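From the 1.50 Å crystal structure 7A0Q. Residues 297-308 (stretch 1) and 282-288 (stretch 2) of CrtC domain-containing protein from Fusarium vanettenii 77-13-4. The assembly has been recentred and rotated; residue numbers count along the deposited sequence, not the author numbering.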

ATOM      1  N   PHE A 297      -3.650 -11.601  15.410  1.00 23.47           N
ATOM      2  CA  PHE A 297      -3.556 -10.152  15.487  1.00 22.87           C
ATOM      3  C   PHE A 297      -4.932  -9.532  15.651  1.00 22.20           C
ATOM      4  O   PHE A 297      -5.911 -10.007  15.068  1.00 24.19           O
ATOM      5  CB  PHE A 297      -2.871  -9.582  14.234  1.00 25.19           C
ATOM      6  CG  PHE A 297      -1.559 -10.240  13.922  1.00 25.69           C
ATOM      7  CD1 PHE A 297      -0.380  -9.738  14.443  1.00 29.91           C
ATOM      8  CD2 PHE A 297      -1.513 -11.393  13.146  1.00 25.97           C
ATOM      9  CE1 PHE A 297       0.835 -10.358  14.174  1.00 31.90           C
ATOM     10  CE2 PHE A 297      -0.309 -12.022  12.877  1.00 29.41           C
ATOM     11  CZ  PHE A 297       0.864 -11.506  13.383  1.00 25.34           C
ATOM     12  N   LYS A 298      -4.984  -8.460  16.444  1.00 22.28           N
ATOM     13  CA  LYS A 298      -6.175  -7.645  16.642  1.00 25.08           C
ATOM     14  C   LYS A 298      -5.840  -6.257  16.115  1.00 22.50           C
ATOM     15  O   LYS A 298      -4.969  -5.583  16.669  1.00 23.75           O
ATOM     16  CB  LYS A 298      -6.558  -7.599  18.123  1.00 28.18           C
ATOM     17  CG  LYS A 298      -7.691  -6.650  18.457  1.00 38.31           C
ATOM     18  CD  LYS A 298      -9.006  -7.070  17.812  1.00 41.97           C
ATOM     19  CE  LYS A 298      -9.640  -5.919  17.038  1.00 37.57           C
ATOM     20  NZ  LYS A 298      -9.617  -4.627  17.797  1.00 45.16           N
ATOM     21  N   LEU A 299      -6.513  -5.835  15.047  1.00 22.04           N
ATOM     22  CA  LEU A 299      -6.139  -4.632  14.313  1.00 22.89           C
ATOM     23  C   LEU A 299      -7.252  -3.593  14.385  1.00 23.14           C
ATOM     24  O   LEU A 299      -8.438  -3.934  14.366  1.00 20.95           O
ATOM     25  CB  LEU A 299      -5.816  -4.974  12.848  1.00 20.66           C
ATOM     26  CG  LEU A 299      -4.948  -6.224  12.634  1.00 21.22           C
ATOM     27  CD1 LEU A 299      -5.773  -7.485  12.302  1.00 22.46           C
ATOM     28  CD2 LEU A 299      -3.874  -5.962  11.562  1.00 21.34           C
ATOM     29  N   SER A 300      -6.867  -2.319  14.456  1.00 22.81           N
ATOM     30  CA  SER A 300      -7.832  -1.239  14.637  1.00 26.69           C
ATOM     31  C   SER A 300      -7.471  -0.054  13.761  1.00 22.16           C
ATOM     32  O   SER A 300      -6.319   0.392  13.758  1.00 21.87           O
ATOM     33  CB  SER A 300      -7.891  -0.796  16.102  1.00 26.82           C
ATOM     34  OG  SER A 300      -8.209  -1.898  16.929  1.00 29.63           O
ATOM     35  N   SER A 301      -8.456   0.463  13.038  1.00 21.24           N
ATOM     36  CA  SER A 301      -8.226   1.671  12.265  1.00 21.19           C
ATOM     37  C   SER A 301      -7.953   2.842  13.206  1.00 24.79           C
ATOM     38  O   SER A 301      -8.600   2.987  14.248  1.00 26.22           O
ATOM     39  CB  SER A 301      -9.420   1.965  11.363  1.00 22.30           C
ATOM     40  OG  SER A 301      -9.148   3.072  10.519  1.00 23.99           O
ATOM     41  N   TYR A 302      -6.978   3.671  12.832  1.00 22.23           N
ATOM     42  CA  TYR A 302      -6.505   4.746  13.706  1.00 24.05           C
ATOM     43  C   TYR A 302      -7.571   5.819  13.912  1.00 27.42           C
ATOM     44  O   TYR A 302      -7.691   6.386  15.006  1.00 26.03           O
ATOM     45  CB  TYR A 302      -5.245   5.357  13.103  1.00 21.63           C
ATOM     46  CG  TYR A 302      -4.433   6.249  14.017  1.00 20.70           C
ATOM     47  CD1 TYR A 302      -3.578   5.707  14.972  1.00 24.35           C
ATOM     48  CD2 TYR A 302      -4.489   7.629  13.893  1.00 25.27           C
ATOM     49  CE1 TYR A 302      -2.816   6.523  15.794  1.00 24.59           C
ATOM     50  CE2 TYR A 302      -3.734   8.448  14.705  1.00 24.38           C
ATOM     51  CZ  TYR A 302      -2.902   7.887  15.654  1.00 25.77           C
ATOM     52  OH  TYR A 302      -2.141   8.702  16.460  1.00 27.13           O
ATOM     53  N   THR A 303      -8.327   6.131  12.865  1.00 24.39           N
ATOM     54  CA  THR A 303      -9.411   7.097  12.932  1.00 27.49           C
ATOM     55  C   THR A 303     -10.453   6.705  11.892  1.00 28.44           C
ATOM     56  O   THR A 303     -10.163   5.966  10.948  1.00 27.68           O
ATOM     57  CB  THR A 303      -8.904   8.529  12.717  1.00 28.66           C
ATOM     58  OG1 THR A 303      -9.917   9.457  13.118  1.00 28.86           O
ATOM     59  CG2 THR A 303      -8.548   8.774  11.250  1.00 23.97           C
ATOM     60  N   GLU A 304     -11.679   7.197  12.085  1.00 24.57           N
ATOM     61  CA  GLU A 304     -12.823   6.674  11.336  1.00 22.89           C
ATOM     62  C   GLU A 304     -12.726   6.998   9.848  1.00 24.10           C
ATOM     63  O   GLU A 304     -12.794   6.100   9.001  1.00 24.69           O
ATOM     64  CB  GLU A 304     -14.136   7.221  11.910  1.00 27.69           C
ATOM     65  CG  GLU A 304     -14.504   6.703  13.293  1.00 29.22           C
ATOM     66  CD  GLU A 304     -13.718   7.380  14.405  1.00 39.71           C
ATOM     67  OE1 GLU A 304     -13.010   8.370  14.124  1.00 36.15           O
ATOM     68  OE2 GLU A 304     -13.814   6.926  15.565  1.00 46.85           O
ATOM     69  N   ASP A 305     -12.603   8.279   9.506  1.00 24.18           N
ATOM     70  CA  ASP A 305     -12.626   8.722   8.113  1.00 24.43           C
ATOM     71  C   ASP A 305     -11.216   8.633   7.534  1.00 20.70           C
ATOM     72  O   ASP A 305     -10.354   9.465   7.826  1.00 23.09           O
ATOM     73  CB  ASP A 305     -13.179  10.140   8.015  1.00 25.70           C
ATOM     74  CG  ASP A 305     -13.195  10.675   6.585  1.00 30.77           C
ATOM     75  OD1 ASP A 305     -12.964   9.896   5.631  1.00 27.19           O
ATOM     76  OD2 ASP A 305     -13.446  11.888   6.417  1.00 32.26           O
ATOM     77  N   GLN A 306     -10.985   7.617   6.702  1.00 20.81           N
ATOM     78  CA  GLN A 306      -9.765   7.504   5.897  1.00 22.09           C
ATOM     79  C   GLN A 306     -10.121   6.971   4.513  1.00 20.76           C
ATOM     80  O   GLN A 306      -9.472   6.068   3.977  1.00 20.96           O
ATOM     81  CB  GLN A 306      -8.720   6.614   6.571  1.00 20.68           C
ATOM     82  CG  GLN A 306      -8.364   7.024   7.996  1.00 21.10           C
ATOM     83  CD  GLN A 306      -7.194   6.242   8.552  1.00 21.35           C
ATOM     84  OE1 GLN A 306      -6.054   6.447   8.152  1.00 20.64           O
ATOM     85  NE2 GLN A 306      -7.476   5.321   9.472  1.00 20.16           N
ATOM     86  N   GLU A 307     -11.167   7.544   3.912  1.00 19.49           N
ATOM     87  CA  GLU A 307     -11.703   7.080   2.637  1.00 18.25           C
ATOM     88  C   GLU A 307     -11.327   8.026   1.501  1.00 21.57           C
ATOM     89  O   GLU A 307     -11.626   9.227   1.554  1.00 21.10           O
ATOM     90  CB  GLU A 307     -13.222   6.940   2.705  1.00 17.83           C
ATOM     91  CG  GLU A 307     -13.808   6.395   1.416  1.00 20.77           C
ATOM     92  CD  GLU A 307     -15.326   6.432   1.410  1.00 21.73           C
ATOM     93  OE1 GLU A 307     -15.901   7.377   1.997  1.00 25.69           O
ATOM     94  OE2 GLU A 307     -15.927   5.518   0.815  1.00 22.14           O
ATOM     95  N   LEU A 308     -10.686   7.477   0.472  1.00 19.00           N
ATOM     96  CA  LEU A 308     -10.517   8.164  -0.801  1.00 19.58           C
ATOM     97  C   LEU A 308     -11.825   8.059  -1.572  1.00 22.30           C
ATOM     98  O   LEU A 308     -12.262   6.951  -1.897  1.00 19.95           O
ATOM     99  CB  LEU A 308      -9.376   7.531  -1.600  1.00 21.27           C
ATOM    100  CG  LEU A 308      -8.043   7.340  -0.870  1.00 21.15           C
ATOM    101  CD1 LEU A 308      -7.043   6.592  -1.727  1.00 23.27           C
ATOM    102  CD2 LEU A 308      -7.487   8.682  -0.511  1.00 21.43           C
TER
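Stretch 2 (282-288) TYPLDWK

Stretch 2 (T282 to K288) is strand throughout, extended except at L285, where psi falls to 5°, and lies antiparallel beside the strand F297 to S301, the two axes approaching to 4.7 Å with 169° between their N-to-C directions. The register pairs K298 with K288 (CA to CA 4.7 Å), L299 with W287 (CA to CA 5.1 Å) and S300 with D286 (CA to CA 4.4 Å).

L299 and W287 form the hydrogen-bonded pair, and each satisfies both main-chain polar groups of the other: L299 N donates to W287 O at 2.9 Å, almost straight at 177°, and W287 N donates to L299 O at 2.9 Å, more bent at 154°. Two residues along, S301 N donates to L285 O at 2.9 Å and 175°, a single bond beyond the last bridged pair. At the non-hydrogen-bonded positions, CA-H groups approach carbonyl oxygens instead: D286 CA lies 3.2 Å from L299 O, K288 CA 3.3 Å from F297 O, and K298 CA 3.6 Å from W287 O. L299 O and W287 O thus each receive an N-H and a CA-H.

The side chains of K298, S300, D286 and K288 share one face of the sheet. Here D286 OD1 is the common acceptor: S300 OG donates to it at 2.7 Å, and K298 NZ reaches it at 3.5 Å in a salt bridge whose hydrogen bond is weak. K298 NZ also donates to S300 OG at 3.2 Å, so the serine hydroxyl accepts from the lysine while giving its own proton to the aspartate. Both D286 carboxylate oxygens have further hydrogen bonds elsewhere in the structure. The aliphatic parts of the two lysines touch where K298 CD lies 3.9 Å from K288 CG, then diverge.

L299 and W287 turn to the other face, where L299 CD1 rests 4.0 Å from W287 CB. The indole presents its edge to the peptide joining S300 and S301, with W287 CZ3 3.8 Å from S301 N. L285 adds apolar contacts farther along: its CD2 lies 3.9 Å from S301 CB, and its CD1 lies 3.7 Å from CG of E304, in the loop that follows the strand.

Beyond that loop the chain returns to stretch 2 at E307, whose CA-to-CB bond points toward it and whose side chain is extended, chi1 and chi2 both t. Y283 OH donates to E307 OE2 at 2.7 Å, the carboxylate oxygen lying at the edge of the tyrosine ring, near its plane. Both oxygens of E307 are also hydrogen-bonded elsewhere, leaving this buried acid well satisfied. In all, the contact buries 569 Å², counting both sides.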

ATOM      1  N   THR A 282     -20.674   0.240   4.084  1.00 30.12           N
ATOM      2  CA  THR A 282     -20.263   0.497   5.460  1.00 28.69           C
ATOM      3  C   THR A 282     -18.957  -0.242   5.721  1.00 33.22           C
ATOM      4  O   THR A 282     -18.916  -1.476   5.646  1.00 35.93           O
ATOM      5  CB  THR A 282     -21.326   0.022   6.448  1.00 38.78           C
ATOM      6  OG1 THR A 282     -22.601   0.548   6.066  1.00 44.36           O
ATOM      7  CG2 THR A 282     -20.987   0.468   7.857  1.00 34.17           C
ATOM      8  N   TYR A 283     -17.902   0.505   6.047  1.00 26.36           N
ATOM      9  CA  TYR A 283     -16.625  -0.152   6.310  1.00 26.60           C
ATOM     10  C   TYR A 283     -16.526  -0.578   7.774  1.00 28.19           C
ATOM     11  O   TYR A 283     -16.864   0.200   8.667  1.00 27.69           O
ATOM     12  CB  TYR A 283     -15.457   0.779   5.996  1.00 24.76           C
ATOM     13  CG  TYR A 283     -15.430   1.322   4.589  1.00 22.82           C
ATOM     14  CD1 TYR A 283     -15.158   0.494   3.505  1.00 26.43           C
ATOM     15  CD2 TYR A 283     -15.660   2.671   4.342  1.00 21.59           C
ATOM     16  CE1 TYR A 283     -15.126   0.998   2.215  1.00 23.38           C
ATOM     17  CE2 TYR A 283     -15.634   3.177   3.058  1.00 22.73           C
ATOM     18  CZ  TYR A 283     -15.357   2.343   2.000  1.00 22.57           C
ATOM     19  OH  TYR A 283     -15.330   2.859   0.728  1.00 21.94           O
ATOM     20  N   PRO A 284     -16.042  -1.789   8.048  1.00 23.69           N
ATOM     21  CA  PRO A 284     -15.637  -2.122   9.415  1.00 24.05           C
ATOM     22  C   PRO A 284     -14.355  -1.384   9.773  1.00 22.82           C
ATOM     23  O   PRO A 284     -13.575  -0.989   8.903  1.00 24.70           O
ATOM     24  CB  PRO A 284     -15.407  -3.633   9.354  1.00 25.69           C
ATOM     25  CG  PRO A 284     -14.948  -3.859   7.934  1.00 24.01           C
ATOM     26  CD  PRO A 284     -15.679  -2.847   7.086  1.00 24.94           C
ATOM     27  N   LEU A 285     -14.135  -1.199  11.078  1.00 20.76           N
ATOM     28  CA  LEU A 285     -12.983  -0.439  11.558  1.00 23.69           C
ATOM     29  C   LEU A 285     -12.090  -1.228  12.510  1.00 20.85           C
ATOM     30  O   LEU A 285     -11.140  -0.666  13.055  1.00 24.11           O
ATOM     31  CB  LEU A 285     -13.433   0.862  12.230  1.00 26.53           C
ATOM     32  CG  LEU A 285     -14.011   1.930  11.306  1.00 24.05           C
ATOM     33  CD1 LEU A 285     -14.258   3.207  12.090  1.00 23.17           C
ATOM     34  CD2 LEU A 285     -13.072   2.218  10.125  1.00 21.91           C
ATOM     35  N   ASP A 286     -12.366  -2.513  12.724  1.00 21.45           N
ATOM     36  CA  ASP A 286     -11.492  -3.386  13.495  1.00 21.76           C
ATOM     37  C   ASP A 286     -11.516  -4.759  12.846  1.00 20.99           C
ATOM     38  O   ASP A 286     -12.460  -5.101  12.136  1.00 22.52           O
ATOM     39  CB  ASP A 286     -11.924  -3.487  14.971  1.00 24.17           C
ATOM     40  CG  ASP A 286     -11.911  -2.138  15.672  1.00 27.37           C
ATOM     41  OD1 ASP A 286     -10.862  -1.758  16.229  1.00 26.44           O
ATOM     42  OD2 ASP A 286     -12.949  -1.447  15.644  1.00 27.47           O
ATOM     43  N   TRP A 287     -10.455  -5.532  13.078  1.00 19.55           N
ATOM     44  CA  TRP A 287     -10.304  -6.835  12.438  1.00 23.86           C
ATOM     45  C   TRP A 287      -9.553  -7.779  13.362  1.00 18.63           C
ATOM     46  O   TRP A 287      -8.792  -7.358  14.240  1.00 20.66           O
ATOM     47  CB  TRP A 287      -9.541  -6.742  11.092  1.00 20.87           C
ATOM     48  CG  TRP A 287     -10.161  -5.823  10.094  1.00 21.92           C
ATOM     49  CD1 TRP A 287     -10.996  -6.162   9.070  1.00 20.27           C
ATOM     50  CD2 TRP A 287      -9.999  -4.405  10.027  1.00 20.43           C
ATOM     51  NE1 TRP A 287     -11.375  -5.037   8.379  1.00 21.23           N
ATOM     52  CE2 TRP A 287     -10.775  -3.945   8.945  1.00 18.04           C
ATOM     53  CE3 TRP A 287      -9.270  -3.479  10.779  1.00 18.34           C
ATOM     54  CZ2 TRP A 287     -10.851  -2.594   8.602  1.00 20.32           C
ATOM     55  CZ3 TRP A 287      -9.345  -2.141  10.434  1.00 18.76           C
ATOM     56  CH2 TRP A 287     -10.130  -1.712   9.352  1.00 17.94           C
ATOM     57  N   LYS A 288      -9.749  -9.072  13.123  1.00 20.74           N
ATOM     58  CA  LYS A 288      -8.864 -10.108  13.627  1.00 21.67           C
ATOM     59  C   LYS A 288      -8.294 -10.892  12.454  1.00 20.30           C
ATOM     60  O   LYS A 288      -9.010 -11.189  11.491  1.00 22.03           O
ATOM     61  CB  LYS A 288      -9.598 -11.058  14.589  1.00 24.24           C
ATOM     62  CG  LYS A 288      -9.809 -10.468  15.980  1.00 34.47           C
ATOM     63  CD  LYS A 288     -10.468 -11.462  16.932  1.00 41.15           C
ATOM     64  CE  LYS A 288     -11.505 -10.780  17.815  1.00 50.64           C
ATOM     65  NZ  LYS A 288     -11.750 -11.522  19.089  1.00 56.42           N
TER